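Local structure of sensor protein (Rhodopseudomonas palustris, 2OOL) at the interface of chains A and B. The protein senses light through a bound biliverdin as a bacteriophytochrome, and probably relays the signal as a histidine kinase; this piece is its chromophore-binding domain. Coordinates in Å, arbitrary orientation; residue numbers count along the deposited sequence, not the author numbering. Chains: chain A/B, Sensor protein.

The interface of chains A and B. Residues chain A 157, 320, 323; chain B 323, 327.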
ATOM      1  N   GLN A 157       2.217 -14.424   0.539  1.00 59.59           N
ATOM      2  CA  GLN A 157       3.523 -14.981   0.203  1.00 60.26           C
ATOM      3  C   GLN A 157       3.963 -16.191   1.021  1.00 60.77           C
ATOM      4  O   GLN A 157       4.894 -16.883   0.606  1.00 60.88           O
ATOM      5  CB  GLN A 157       4.597 -13.899   0.278  1.00 60.60           C
ATOM      6  CG  GLN A 157       4.456 -12.790  -0.785  1.00 61.02           C
ATOM      7  CD  GLN A 157       5.797 -12.245  -1.207  1.00 62.62           C
ATOM      8  OE1 GLN A 157       6.231 -11.171  -0.744  1.00 67.23           O
ATOM      9  NE2 GLN A 157       6.491 -13.000  -2.068  1.00 65.11           N
ATOM     10  N   VAL A 320       0.466 -10.216  -6.830  1.00 50.97           N
ATOM     11  CA  VAL A 320       1.164 -11.055  -5.827  1.00 50.43           C
ATOM     12  C   VAL A 320       0.568 -12.455  -5.744  1.00 51.05           C
ATOM     13  O   VAL A 320       1.316 -13.465  -5.574  1.00 49.69           O
ATOM     14  CB  VAL A 320       1.136 -10.420  -4.424  1.00 50.47           C
ATOM     15  CG1 VAL A 320       1.759 -11.398  -3.309  1.00 47.70           C
ATOM     16  CG2 VAL A 320       1.838  -9.091  -4.440  1.00 46.69           C
ATOM     17  N   TRP A 323       1.879 -14.436  -8.705  1.00 55.28           N
ATOM     18  CA  TRP A 323       3.180 -15.040  -8.393  1.00 55.40           C
ATOM     19  C   TRP A 323       3.077 -16.287  -7.497  1.00 56.11           C
ATOM     20  O   TRP A 323       3.784 -17.288  -7.714  1.00 56.05           O
ATOM     21  CB  TRP A 323       4.057 -14.025  -7.684  1.00 56.63           C
ATOM     22  CG  TRP A 323       5.328 -14.570  -7.203  1.00 56.29           C
ATOM     23  CD1 TRP A 323       5.646 -14.902  -5.932  1.00 58.10           C
ATOM     24  CD2 TRP A 323       6.483 -14.839  -7.995  1.00 58.35           C
ATOM     25  NE1 TRP A 323       6.927 -15.379  -5.875  1.00 57.94           N
ATOM     26  CE2 TRP A 323       7.464 -15.359  -7.132  1.00 57.66           C
ATOM     27  CE3 TRP A 323       6.777 -14.711  -9.357  1.00 57.80           C
ATOM     28  CZ2 TRP A 323       8.735 -15.741  -7.579  1.00 58.35           C
ATOM     29  CZ3 TRP A 323       8.050 -15.083  -9.804  1.00 57.79           C
ATOM     30  CH2 TRP A 323       9.007 -15.596  -8.917  1.00 57.28           C
TER
ATOM     31  N   TRP B 323       8.874  -9.058  -2.615  1.00 53.06           N
ATOM     32  CA  TRP B 323       8.166  -9.826  -3.632  1.00 53.67           C
ATOM     33  C   TRP B 323       8.905  -9.713  -4.977  1.00 53.95           C
ATOM     34  O   TRP B 323       9.121 -10.713  -5.651  1.00 53.90           O
ATOM     35  CB  TRP B 323       6.695  -9.364  -3.731  1.00 52.70           C
ATOM     36  CG  TRP B 323       5.978  -9.659  -5.052  1.00 52.21           C
ATOM     37  CD1 TRP B 323       5.737 -10.879  -5.597  1.00 51.78           C
ATOM     38  CD2 TRP B 323       5.416  -8.702  -5.961  1.00 51.74           C
ATOM     39  NE1 TRP B 323       5.071 -10.746  -6.792  1.00 51.54           N
ATOM     40  CE2 TRP B 323       4.859  -9.419  -7.034  1.00 51.32           C
ATOM     41  CE3 TRP B 323       5.343  -7.309  -5.976  1.00 51.81           C
ATOM     42  CZ2 TRP B 323       4.223  -8.798  -8.085  1.00 52.01           C
ATOM     43  CZ3 TRP B 323       4.704  -6.693  -7.028  1.00 51.79           C
ATOM     44  CH2 TRP B 323       4.169  -7.431  -8.071  1.00 52.42           C
ATOM     45  N   VAL B 327      10.550 -12.089  -8.291  1.00 63.78           N
ATOM     46  CA  VAL B 327      10.073 -12.005  -9.668  1.00 64.82           C
ATOM     47  C   VAL B 327      11.237 -11.731 -10.618  1.00 66.12           C
ATOM     48  O   VAL B 327      11.323 -12.336 -11.693  1.00 66.02           O
ATOM     49  CB  VAL B 327       9.000 -10.899  -9.854  1.00 64.56           C
ATOM     50  CG1 VAL B 327       8.497 -10.889 -11.275  1.00 63.94           C
ATOM     51  CG2 VAL B 327       7.833 -11.099  -8.887  1.00 64.49           C
TER
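The indole of B:Trp323 stands between two valines. CG2 of A:Val320 sits over the centre of one face, 3.9 Å from B:Trp323 CD2, while CG2 of B:Val327, from the ring's own chain, lies near the rim of the opposite face. The pyrrole edge points at chain A: B:Trp323 NE1 comes 3.5 Å from A:Trp323 CB, which lies in the ring plane. The two five-membered rings meet edge-to-face, their planes 75° apart, with the edge of B:Trp323 turned toward the face of A:Trp323. With CG anti to the backbone N (chi1 174°), A:Trp323 swings its indole out to B:Val327. The same CG2 of B:Val327 also lies over a face of A:Trp323, toward the rim, 3.8 Å from CE3, and A:Trp323 CZ3 packs 3.7 Å from B:Val327 CA. With an alanine in place of A:Trp323, B:Val327 would probably lose its aromatic cover and the B:Trp323 indole the ring face its edge packs against. Where B:Trp323 leaves its backbone, the amide of A:Gln157 closes in, OE1 lying 3.5 Å from B:Trp323 CB; the amide plane is nearly perpendicular to the indole. The patch joins helix 308-332 of chain A, with A:Gln157 at the end of helix 142-157, to helix 308-329 of chain B. The tryptophans occupy the same position in both copies, yet one offers a face and the other an edge, in keeping with an inexact two-fold that may reflect the full-length dimer.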